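Local coordinates for protein toluene, o-xylene monooxygenase oxygenase subunit (PDB 2INC) that probably serves as the non-catalytic beta-type subunit of a bacterial multicomponent hydroxylase that oxygenates toluene and o-xylene, at residues Gln48-Tyr51 / Lys52-Phe56; Glu238-Thr241 / Leu242-Leu245; Ala191-Gly194 / Phe195-Leu198. One frame throughout, in Å; residues are numbered along the deposited sequence.

Interaction 1: residues Gln48-Tyr51 / Lys52-Phe56; sequences QTWY and KKYCF
Tyr54 lies one turn below Trp50 on helix 46-56 and drives an edge of its ring into the face of the indole, a T-shaped (edge-to-face) i to i+4 pair. Going out along Tyr54, CB first rests on the backbone, with Trp50 O 3.4 Å from it. Here chi1 (-63°, CG anti to the carbonyl carbon) sends the ring back along the helix toward Trp50, and chi2 (-52°) turns its CD2 edge onto the indole. Tyr54 CG and CD2 stay close to Trp50 O, at 3.7 and 3.4 Å. Tyr54 CD2 then does most of the touching, 3.5 Å from Trp50 CE2, over the middle of the five-membered ring and off-centre on the whole indole. Further out, Tyr54 CE2 is 3.9 Å from Trp50 CD2. The centroids of the Trp50 five-membered ring and the Tyr54 ring are 4.7 Å apart, their planes at 67°. Lys53 CG lies over one face of the tyrosine ring, near its rim, and Trp206 packs edge-to-face with Trp50 and also meets the Tyr54 ring.

Tyr54 N bonds to Trp50 O in ordinary alpha-helical fashion. One residue on, the helix widens into a pi-type turn: Tyr51 O takes both Cys55 N at 2.9 Å, from above the carbonyl plane, and Phe56 N at 3.0 Å, nearly in line.

The chemistry is thus divided: a tyrosine C-H edge meets the indole pi face while the indole N-H is spent on the hydroxyl of Tyr134, and a carbonyl gripped by two amides marks where the helical spacing changes.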
ATOM      1  N   GLN B  48      33.257   0.677 -26.364  1.00 34.09           N
ATOM      2  CA  GLN B  48      32.977   1.913 -27.060  1.00 33.41           C
ATOM      3  C   GLN B  48      32.785   1.568 -28.555  1.00 33.40           C
ATOM      4  O   GLN B  48      31.866   2.041 -29.199  1.00 32.19           O
ATOM      5  CB  GLN B  48      34.178   2.890 -26.911  1.00 35.21           C
ATOM      6  CG  GLN B  48      34.643   3.199 -25.484  1.00 32.46           C
ATOM      7  CD  GLN B  48      33.957   4.414 -24.978  1.00 34.68           C
ATOM      8  OE1 GLN B  48      32.830   4.711 -25.402  1.00 33.01           O
ATOM      9  NE2 GLN B  48      34.645   5.195 -24.148  1.00 32.01           N
ATOM     10  N   THR B  49      33.691   0.766 -29.101  1.00 32.16           N
ATOM     11  CA  THR B  49      33.616   0.289 -30.496  1.00 33.46           C
ATOM     12  C   THR B  49      32.365  -0.513 -30.812  1.00 33.29           C
ATOM     13  O   THR B  49      31.739  -0.304 -31.887  1.00 36.17           O
ATOM     14  CB  THR B  49      34.849  -0.568 -30.817  1.00 32.34           C
ATOM     15  OG1 THR B  49      35.968   0.299 -30.704  1.00 36.00           O
ATOM     16  CG2 THR B  49      34.815  -1.039 -32.235  1.00 36.37           C
ATOM     17  N   TRP B  50      31.972  -1.368 -29.857  1.00 32.87           N
ATOM     18  CA  TRP B  50      30.752  -2.183 -30.013  1.00 30.35           C
ATOM     19  C   TRP B  50      29.596  -1.226 -30.193  1.00 30.61           C
ATOM     20  O   TRP B  50      28.836  -1.390 -31.136  1.00 31.39           O
ATOM     21  CB  TRP B  50      30.521  -3.041 -28.808  1.00 29.94           C
ATOM     22  CG  TRP B  50      29.390  -3.974 -29.033  1.00 31.66           C
ATOM     23  CD1 TRP B  50      28.049  -3.655 -29.064  1.00 30.80           C
ATOM     24  CD2 TRP B  50      29.479  -5.377 -29.286  1.00 34.21           C
ATOM     25  NE1 TRP B  50      27.304  -4.792 -29.274  1.00 32.52           N
ATOM     26  CE2 TRP B  50      28.155  -5.851 -29.468  1.00 32.94           C
ATOM     27  CE3 TRP B  50      30.551  -6.274 -29.407  1.00 34.04           C
ATOM     28  CZ2 TRP B  50      27.866  -7.175 -29.745  1.00 32.94           C
ATOM     29  CZ3 TRP B  50      30.267  -7.613 -29.703  1.00 33.01           C
ATOM     30  CH2 TRP B  50      28.924  -8.056 -29.831  1.00 31.62           C
ATOM     31  N   TYR B  51      29.447  -0.230 -29.322  1.00 30.52           N
ATOM     32  CA  TYR B  51      28.284   0.673 -29.433  1.00 30.93           C
ATOM     33  C   TYR B  51      28.308   1.618 -30.627  1.00 32.33           C
ATOM     34  O   TYR B  51      27.224   1.994 -31.200  1.00 34.65           O
ATOM     35  CB  TYR B  51      28.057   1.500 -28.163  1.00 31.67           C
ATOM     36  CG  TYR B  51      27.280   0.734 -27.103  1.00 31.83           C
ATOM     37  CD1 TYR B  51      27.880  -0.339 -26.445  1.00 29.46           C
ATOM     38  CD2 TYR B  51      25.941   0.987 -26.845  1.00 32.37           C
ATOM     39  CE1 TYR B  51      27.160  -1.108 -25.472  1.00 31.81           C
ATOM     40  CE2 TYR B  51      25.233   0.221 -25.845  1.00 31.81           C
ATOM     41  CZ  TYR B  51      25.868  -0.817 -25.187  1.00 33.96           C
ATOM     42  OH  TYR B  51      25.212  -1.596 -24.221  1.00 34.92           O
ATOM     43  N   LYS B  52      29.498   2.082 -30.998  1.00 33.33           N
ATOM     44  CA  LYS B  52      29.576   2.895 -32.224  1.00 33.46           C
ATOM     45  C   LYS B  52      29.225   2.087 -33.448  1.00 36.06           C
ATOM     46  O   LYS B  52      28.523   2.567 -34.320  1.00 37.45           O
ATOM     47  CB  LYS B  52      30.957   3.518 -32.374  1.00 33.72           C
ATOM     48  CG  LYS B  52      31.241   4.481 -31.199  1.00 34.55           C
ATOM     49  CD  LYS B  52      32.515   5.290 -31.476  1.00 42.65           C
ATOM     50  CE  LYS B  52      33.712   4.383 -31.468  1.00 46.77           C
ATOM     51  NZ  LYS B  52      34.942   5.236 -31.517  1.00 50.73           N
ATOM     52  N   LYS B  53      29.688   0.844 -33.508  1.00 35.94           N
ATOM     53  CA  LYS B  53      29.402   0.046 -34.693  1.00 37.42           C
ATOM     54  C   LYS B  53      27.933  -0.426 -34.745  1.00 38.14           C
ATOM     55  O   LYS B  53      27.329  -0.345 -35.816  1.00 38.31           O
ATOM     56  CB  LYS B  53      30.379  -1.121 -34.806  1.00 38.13           C
ATOM     57  CG  LYS B  53      30.102  -2.061 -35.961  1.00 41.79           C
ATOM     58  CD  LYS B  53      31.311  -2.962 -36.187  1.00 50.65           C
ATOM     59  CE  LYS B  53      31.056  -4.027 -37.277  1.00 55.32           C
ATOM     60  NZ  LYS B  53      30.964  -3.402 -38.634  1.00 59.16           N
ATOM     61  N   TYR B  54      27.355  -0.864 -33.607  1.00 35.56           N
ATOM     62  CA  TYR B  54      26.113  -1.613 -33.624  1.00 35.06           C
ATOM     63  C   TYR B  54      24.932  -0.770 -33.168  1.00 35.04           C
ATOM     64  O   TYR B  54      23.798  -1.135 -33.444  1.00 35.85           O
ATOM     65  CB  TYR B  54      26.245  -2.921 -32.818  1.00 34.13           C
ATOM     66  CG  TYR B  54      27.283  -3.882 -33.396  1.00 33.21           C
ATOM     67  CD1 TYR B  54      27.256  -4.258 -34.735  1.00 35.13           C
ATOM     68  CD2 TYR B  54      28.272  -4.417 -32.610  1.00 33.20           C
ATOM     69  CE1 TYR B  54      28.184  -5.133 -35.269  1.00 33.38           C
ATOM     70  CE2 TYR B  54      29.204  -5.320 -33.137  1.00 33.13           C
ATOM     71  CZ  TYR B  54      29.133  -5.660 -34.464  1.00 33.54           C
ATOM     72  OH  TYR B  54      30.041  -6.546 -34.984  1.00 38.39           O
ATOM     73  N   CYS B  55      25.172   0.352 -32.469  1.00 34.42           N
ATOM     74  CA  CYS B  55      24.062   1.247 -32.189  1.00 34.75           C
ATOM     75  C   CYS B  55      24.188   2.413 -33.207  1.00 35.91           C
ATOM     76  O   CYS B  55      23.381   2.513 -34.104  1.00 37.10           O
ATOM     77  CB  CYS B  55      24.046   1.700 -30.703  1.00 33.86           C
ATOM     78  SG  CYS B  55      22.687   2.879 -30.359  1.00 37.59           S
ATOM     79  N   PHE B  56      25.243   3.233 -33.093  1.00 35.45           N
ATOM     80  CA  PHE B  56      25.342   4.498 -33.838  1.00 37.78           C
ATOM     81  C   PHE B  56      25.395   4.330 -35.349  1.00 37.54           C
ATOM     82  O   PHE B  56      24.724   5.087 -36.062  1.00 37.61           O
ATOM     83  CB  PHE B  56      26.484   5.404 -33.323  1.00 37.00           C
ATOM     84  CG  PHE B  56      26.314   5.779 -31.886  1.00 38.37           C
ATOM     85  CD1 PHE B  56      25.132   6.365 -31.464  1.00 39.80           C
ATOM     86  CD2 PHE B  56      27.291   5.509 -30.945  1.00 40.34           C
ATOM     87  CE1 PHE B  56      24.923   6.694 -30.118  1.00 40.24           C
ATOM     88  CE2 PHE B  56      27.094   5.821 -29.565  1.00 39.44           C
ATOM     89  CZ  PHE B  56      25.921   6.440 -29.161  1.00 38.86           C
TER

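Interaction 2: residues Glu238-Thr241 / Leu242-Leu245; sequences EGDT and LLGL
Asp240 reaches over the first turn of helix 241-268 and takes the amide of Leu243, the classic N-cap bond. The distance from Asp240 OD1 to Leu243 N is 3.0 Å and the N-H points almost straight at the oxygen (172°), although it arrives from above the carboxylate plane. The carboxylate is carried there by a first torsion that sets CG anti to the backbone N (chi1 -164°), and Asp240 CG comes to lie 3.6 Å from Leu243 CB. Asp240 OD2 accepts from the indole N-H of Trp110, so both ends of the group have a donor.

The backbone supplies the remaining bonds. Gly244 N gives to Asp240 O at 3.2 Å, and Leu245 N gives to Thr241 O at 2.9 Å, the first two i to i+4 links of the helix. Just upstream, Gly239 closes helix 208-237 in a Schellman motif with positive phi, and Asp240 then forms the centre of an inverse gamma turn that redirects the chain.

Thr241 and Leu245 run side by side, with Thr241 OG1 4.1 Å from Leu245 CD1. That hydroxyl is buried and has no polar partner in the model.

Placed at the start of a helix, the negative carboxylate would be expected to interact favourably with the helix dipole, and its hold on Leu243 N and on Trp110 ties the helix start to helix 108-117.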
ATOM      1  N   GLU B 238      -6.799 -32.406 -29.644  1.00 47.55           N
ATOM      2  CA  GLU B 238      -6.319 -33.672 -29.144  1.00 47.60           C
ATOM      3  C   GLU B 238      -6.676 -33.926 -27.699  1.00 47.26           C
ATOM      4  O   GLU B 238      -6.211 -34.918 -27.108  1.00 48.66           O
ATOM      5  CB  GLU B 238      -4.792 -33.772 -29.289  1.00 47.20           C
ATOM      6  CG  GLU B 238      -4.311 -34.045 -30.692  1.00 51.36           C
ATOM      7  CD  GLU B 238      -4.999 -35.227 -31.323  1.00 57.68           C
ATOM      8  OE1 GLU B 238      -5.005 -36.316 -30.695  1.00 59.55           O
ATOM      9  OE2 GLU B 238      -5.547 -35.053 -32.437  1.00 60.67           O
ATOM     10  N   GLY B 239      -7.456 -33.037 -27.098  1.00 46.67           N
ATOM     11  CA  GLY B 239      -7.889 -33.251 -25.717  1.00 45.33           C
ATOM     12  C   GLY B 239      -7.080 -32.525 -24.658  1.00 45.46           C
ATOM     13  O   GLY B 239      -7.455 -32.550 -23.467  1.00 45.83           O
ATOM     14  N   ASP B 240      -5.995 -31.851 -25.076  1.00 43.69           N
ATOM     15  CA  ASP B 240      -5.098 -31.194 -24.122  1.00 42.97           C
ATOM     16  C   ASP B 240      -5.646 -29.807 -23.859  1.00 43.00           C
ATOM     17  O   ASP B 240      -5.219 -28.838 -24.487  1.00 43.07           O
ATOM     18  CB  ASP B 240      -3.666 -31.107 -24.659  1.00 43.30           C
ATOM     19  CG  ASP B 240      -2.646 -30.786 -23.563  1.00 42.98           C
ATOM     20  OD1 ASP B 240      -2.994 -30.128 -22.547  1.00 41.16           O
ATOM     21  OD2 ASP B 240      -1.482 -31.202 -23.685  1.00 38.26           O
ATOM     22  N   THR B 241      -6.604 -29.682 -22.944  1.00 41.53           N
ATOM     23  CA  THR B 241      -7.169 -28.358 -22.806  1.00 40.45           C
ATOM     24  C   THR B 241      -6.178 -27.411 -22.126  1.00 38.77           C
ATOM     25  O   THR B 241      -6.176 -26.237 -22.450  1.00 37.90           O
ATOM     26  CB  THR B 241      -8.649 -28.312 -22.219  1.00 42.11           C
ATOM     27  OG1 THR B 241      -8.716 -27.518 -21.025  1.00 44.40           O
ATOM     28  CG2 THR B 241      -9.231 -29.706 -22.028  1.00 39.99           C
ATOM     29  N   LEU B 242      -5.314 -27.919 -21.239  1.00 36.95           N
ATOM     30  CA  LEU B 242      -4.358 -27.059 -20.553  1.00 36.77           C
ATOM     31  C   LEU B 242      -3.495 -26.353 -21.613  1.00 36.60           C
ATOM     32  O   LEU B 242      -3.457 -25.114 -21.691  1.00 36.46           O
ATOM     33  CB  LEU B 242      -3.504 -27.878 -19.537  1.00 36.45           C
ATOM     34  CG  LEU B 242      -2.764 -27.154 -18.416  1.00 35.60           C
ATOM     35  CD1 LEU B 242      -2.436 -28.130 -17.346  1.00 42.27           C
ATOM     36  CD2 LEU B 242      -1.478 -26.657 -18.979  1.00 40.11           C
ATOM     37  N   LEU B 243      -2.838 -27.120 -22.483  1.00 35.45           N
ATOM     38  CA  LEU B 243      -1.896 -26.482 -23.425  1.00 34.44           C
ATOM     39  C   LEU B 243      -2.664 -25.549 -24.380  1.00 34.77           C
ATOM     40  O   LEU B 243      -2.197 -24.459 -24.740  1.00 33.37           O
ATOM     41  CB  LEU B 243      -1.100 -27.545 -24.188  1.00 35.41           C
ATOM     42  CG  LEU B 243      -0.043 -26.971 -25.165  1.00 37.12           C
ATOM     43  CD1 LEU B 243       0.840 -25.887 -24.549  1.00 35.95           C
ATOM     44  CD2 LEU B 243       0.745 -28.091 -25.724  1.00 34.59           C
ATOM     45  N   GLY B 244      -3.863 -25.959 -24.773  1.00 34.09           N
ATOM     46  CA  GLY B 244      -4.721 -25.113 -25.633  1.00 33.75           C
ATOM     47  C   GLY B 244      -4.848 -23.769 -24.936  1.00 33.97           C
ATOM     48  O   GLY B 244      -4.567 -22.744 -25.525  1.00 34.32           O
ATOM     49  N   LEU B 245      -5.178 -23.783 -23.651  1.00 33.13           N
ATOM     50  CA  LEU B 245      -5.335 -22.505 -22.919  1.00 34.40           C
ATOM     51  C   LEU B 245      -4.040 -21.756 -22.613  1.00 33.42           C
ATOM     52  O   LEU B 245      -4.016 -20.534 -22.681  1.00 34.23           O
ATOM     53  CB  LEU B 245      -6.126 -22.728 -21.628  1.00 33.05           C
ATOM     54  CG  LEU B 245      -7.587 -23.109 -21.860  1.00 35.49           C
ATOM     55  CD1 LEU B 245      -8.213 -23.525 -20.524  1.00 34.21           C
ATOM     56  CD2 LEU B 245      -8.386 -21.951 -22.502  1.00 36.12           C
TER

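Interaction 3: residues Ala191-Gly194 / Phe195-Leu198; sequences AWQG and FREL
Gln193 and Arg196, three residues apart on the alpha-helix 190-202 of this ferritin-like helical fold, lie alongside each other and point the same way. Gln193 OE1 is the touching atom: it sits 3.2 Å from Arg196 CD and takes a weak hydrogen bond from Arg196 NH1 at 3.4 Å, meeting the guanidinium at its edge, in plane. The amide is turned 66° against that plane. Arg196 sets out with CG anti to the backbone N (chi1 -168°), and its extension from CG to NE then brings CD and NH1 alongside Gln193 OE1, while Gln193 bends at chi2 (-21°).

Stronger partners fix both groups. Arg196 NE makes a salt bridge to Glu200, and Gln193 OE1 is also hydrogen-bonded by an aromatic side chain of another protein chain; Gln193 NE2 gives to the carbonyls of Trp186 and Asp189. With an alanine in place of Arg196, Glu200 is likely to be left without this positive mate and Gln193 OE1 without its guanidinium neighbour.

Underneath, the ladder of main-chain bonds runs Arg196 N to Trp192 O (2.8 Å), then Glu197 N to Gln193 O and Leu198 N to Gly194 O. Farther out, Glu197 bridges to Lys291 and Lys201, and Phe195 and Leu198 pack on helices 208-237 and 274-299.

One rung of the ladder is spread by water 1, which gives a hydrogen to Ala191 O at 2.8 Å and accepts one from Phe195 N at 2.9 Å.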
ATOM      1  N   ALA B 191      12.829 -31.815 -36.789  1.00 35.85           N
ATOM      2  CA  ALA B 191      11.685 -30.881 -36.645  1.00 34.59           C
ATOM      3  C   ALA B 191      12.131 -29.558 -36.055  1.00 34.24           C
ATOM      4  O   ALA B 191      11.488 -28.522 -36.321  1.00 32.51           O
ATOM      5  CB  ALA B 191      10.574 -31.454 -35.778  1.00 35.30           C
ATOM      6  N   TRP B 192      13.217 -29.580 -35.285  1.00 31.49           N
ATOM      7  CA  TRP B 192      13.674 -28.337 -34.603  1.00 33.31           C
ATOM      8  C   TRP B 192      14.869 -27.650 -35.256  1.00 34.91           C
ATOM      9  O   TRP B 192      15.271 -26.557 -34.823  1.00 34.32           O
ATOM     10  CB  TRP B 192      14.105 -28.660 -33.187  1.00 32.93           C
ATOM     11  CG  TRP B 192      12.944 -28.935 -32.296  1.00 34.81           C
ATOM     12  CD1 TRP B 192      12.519 -30.164 -31.904  1.00 36.02           C
ATOM     13  CD2 TRP B 192      12.073 -27.976 -31.661  1.00 35.13           C
ATOM     14  NE1 TRP B 192      11.422 -30.050 -31.067  1.00 35.95           N
ATOM     15  CE2 TRP B 192      11.118 -28.718 -30.916  1.00 36.79           C
ATOM     16  CE3 TRP B 192      11.994 -26.569 -31.658  1.00 36.55           C
ATOM     17  CZ2 TRP B 192      10.110 -28.107 -30.148  1.00 34.86           C
ATOM     18  CZ3 TRP B 192      10.964 -25.953 -30.893  1.00 36.01           C
ATOM     19  CH2 TRP B 192      10.046 -26.731 -30.143  1.00 34.03           C
ATOM     20  N   GLN B 193      15.435 -28.271 -36.285  1.00 35.40           N
ATOM     21  CA  GLN B 193      16.634 -27.715 -36.885  1.00 34.79           C
ATOM     22  C   GLN B 193      16.442 -26.399 -37.671  1.00 35.00           C
ATOM     23  O   GLN B 193      17.353 -25.573 -37.688  1.00 36.89           O
ATOM     24  CB  GLN B 193      17.378 -28.786 -37.680  1.00 36.35           C
ATOM     25  CG  GLN B 193      18.125 -29.861 -36.825  1.00 32.25           C
ATOM     26  CD  GLN B 193      18.413 -29.381 -35.428  1.00 36.69           C
ATOM     27  OE1 GLN B 193      19.392 -28.627 -35.211  1.00 34.30           O
ATOM     28  NE2 GLN B 193      17.565 -29.788 -34.441  1.00 33.67           N
ATOM     29  N   GLY B 194      15.301 -26.206 -38.323  1.00 35.50           N
ATOM     30  CA  GLY B 194      14.953 -24.907 -38.926  1.00 34.33           C
ATOM     31  C   GLY B 194      14.999 -23.864 -37.841  1.00 34.98           C
ATOM     32  O   GLY B 194      15.750 -22.912 -37.957  1.00 34.82           O
ATOM     33  N   PHE B 195      14.192 -24.013 -36.780  1.00 33.71           N
ATOM     34  CA  PHE B 195      14.254 -23.046 -35.657  1.00 32.30           C
ATOM     35  C   PHE B 195      15.598 -22.838 -35.015  1.00 32.76           C
ATOM     36  O   PHE B 195      15.973 -21.714 -34.675  1.00 32.70           O
ATOM     37  CB  PHE B 195      13.234 -23.385 -34.560  1.00 32.13           C
ATOM     38  CG  PHE B 195      11.828 -22.867 -34.896  1.00 32.51           C
ATOM     39  CD1 PHE B 195      10.764 -23.750 -35.069  1.00 32.87           C
ATOM     40  CD2 PHE B 195      11.628 -21.503 -35.148  1.00 34.09           C
ATOM     41  CE1 PHE B 195       9.489 -23.266 -35.479  1.00 33.03           C
ATOM     42  CE2 PHE B 195      10.401 -21.024 -35.520  1.00 30.39           C
ATOM     43  CZ  PHE B 195       9.307 -21.932 -35.691  1.00 30.87           C
ATOM     44  N   ARG B 196      16.324 -23.910 -34.787  1.00 30.84           N
ATOM     45  CA  ARG B 196      17.578 -23.746 -34.083  1.00 30.99           C
ATOM     46  C   ARG B 196      18.573 -22.967 -34.965  1.00 32.80           C
ATOM     47  O   ARG B 196      19.300 -22.108 -34.462  1.00 33.55           O
ATOM     48  CB  ARG B 196      18.096 -25.123 -33.766  1.00 30.47           C
ATOM     49  CG  ARG B 196      19.257 -25.170 -32.781  1.00 32.84           C
ATOM     50  CD  ARG B 196      19.746 -26.613 -32.734  1.00 37.59           C
ATOM     51  NE  ARG B 196      21.029 -26.547 -32.137  1.00 48.97           N
ATOM     52  CZ  ARG B 196      22.050 -27.352 -32.322  1.00 45.67           C
ATOM     53  NH1 ARG B 196      22.013 -28.411 -33.124  1.00 44.39           N
ATOM     54  NH2 ARG B 196      23.133 -27.035 -31.652  1.00 45.30           N
ATOM     55  N   GLU B 197      18.663 -23.291 -36.253  1.00 33.98           N
ATOM     56  CA  GLU B 197      19.523 -22.530 -37.167  1.00 35.38           C
ATOM     57  C   GLU B 197      19.106 -21.084 -37.193  1.00 35.66           C
ATOM     58  O   GLU B 197      19.954 -20.202 -37.071  1.00 36.68           O
ATOM     59  CB  GLU B 197      19.463 -23.115 -38.601  1.00 35.91           C
ATOM     60  CG  GLU B 197      20.336 -22.334 -39.612  1.00 36.22           C
ATOM     61  CD  GLU B 197      20.484 -23.019 -40.960  1.00 39.40           C
ATOM     62  OE1 GLU B 197      19.797 -24.036 -41.254  1.00 41.78           O
ATOM     63  OE2 GLU B 197      21.278 -22.502 -41.761  1.00 46.52           O
ATOM     64  N   LEU B 198      17.811 -20.833 -37.383  1.00 33.66           N
ATOM     65  CA  LEU B 198      17.290 -19.472 -37.386  1.00 34.28           C
ATOM     66  C   LEU B 198      17.697 -18.672 -36.113  1.00 34.76           C
ATOM     67  O   LEU B 198      18.315 -17.613 -36.200  1.00 35.69           O
ATOM     68  CB  LEU B 198      15.781 -19.532 -37.464  1.00 33.74           C
ATOM     69  CG  LEU B 198      15.083 -18.166 -37.341  1.00 37.01           C
ATOM     70  CD1 LEU B 198      15.553 -17.079 -38.370  1.00 34.98           C
ATOM     71  CD2 LEU B 198      13.577 -18.360 -37.392  1.00 37.74           C
TER
HETATM   72  O   HOH W   1      12.255 -26.061 -37.291  1.00 33.41           O

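In the fold
The three contacts follow one another along the chain in the order 1, 3, 2 without touching. Interactions 1 and 2 are farthest apart, centres 46 Å from each other on opposite sides of the chain's middle. Interaction 3 is nearer to both: its centre is 30 Å from that of interaction 1 and 25 Å from that of interaction 2. Helix 208-237 links interactions 2 and 3, for it packs on helix 190-202 and its end leads into the capped start of helix 241-268. Interactions 1 and 3 both reach a chain of another protein, whereas Leu245 packs on a second copy of this subunit. The diiron centre of such hydroxylases belongs to the alpha subunit.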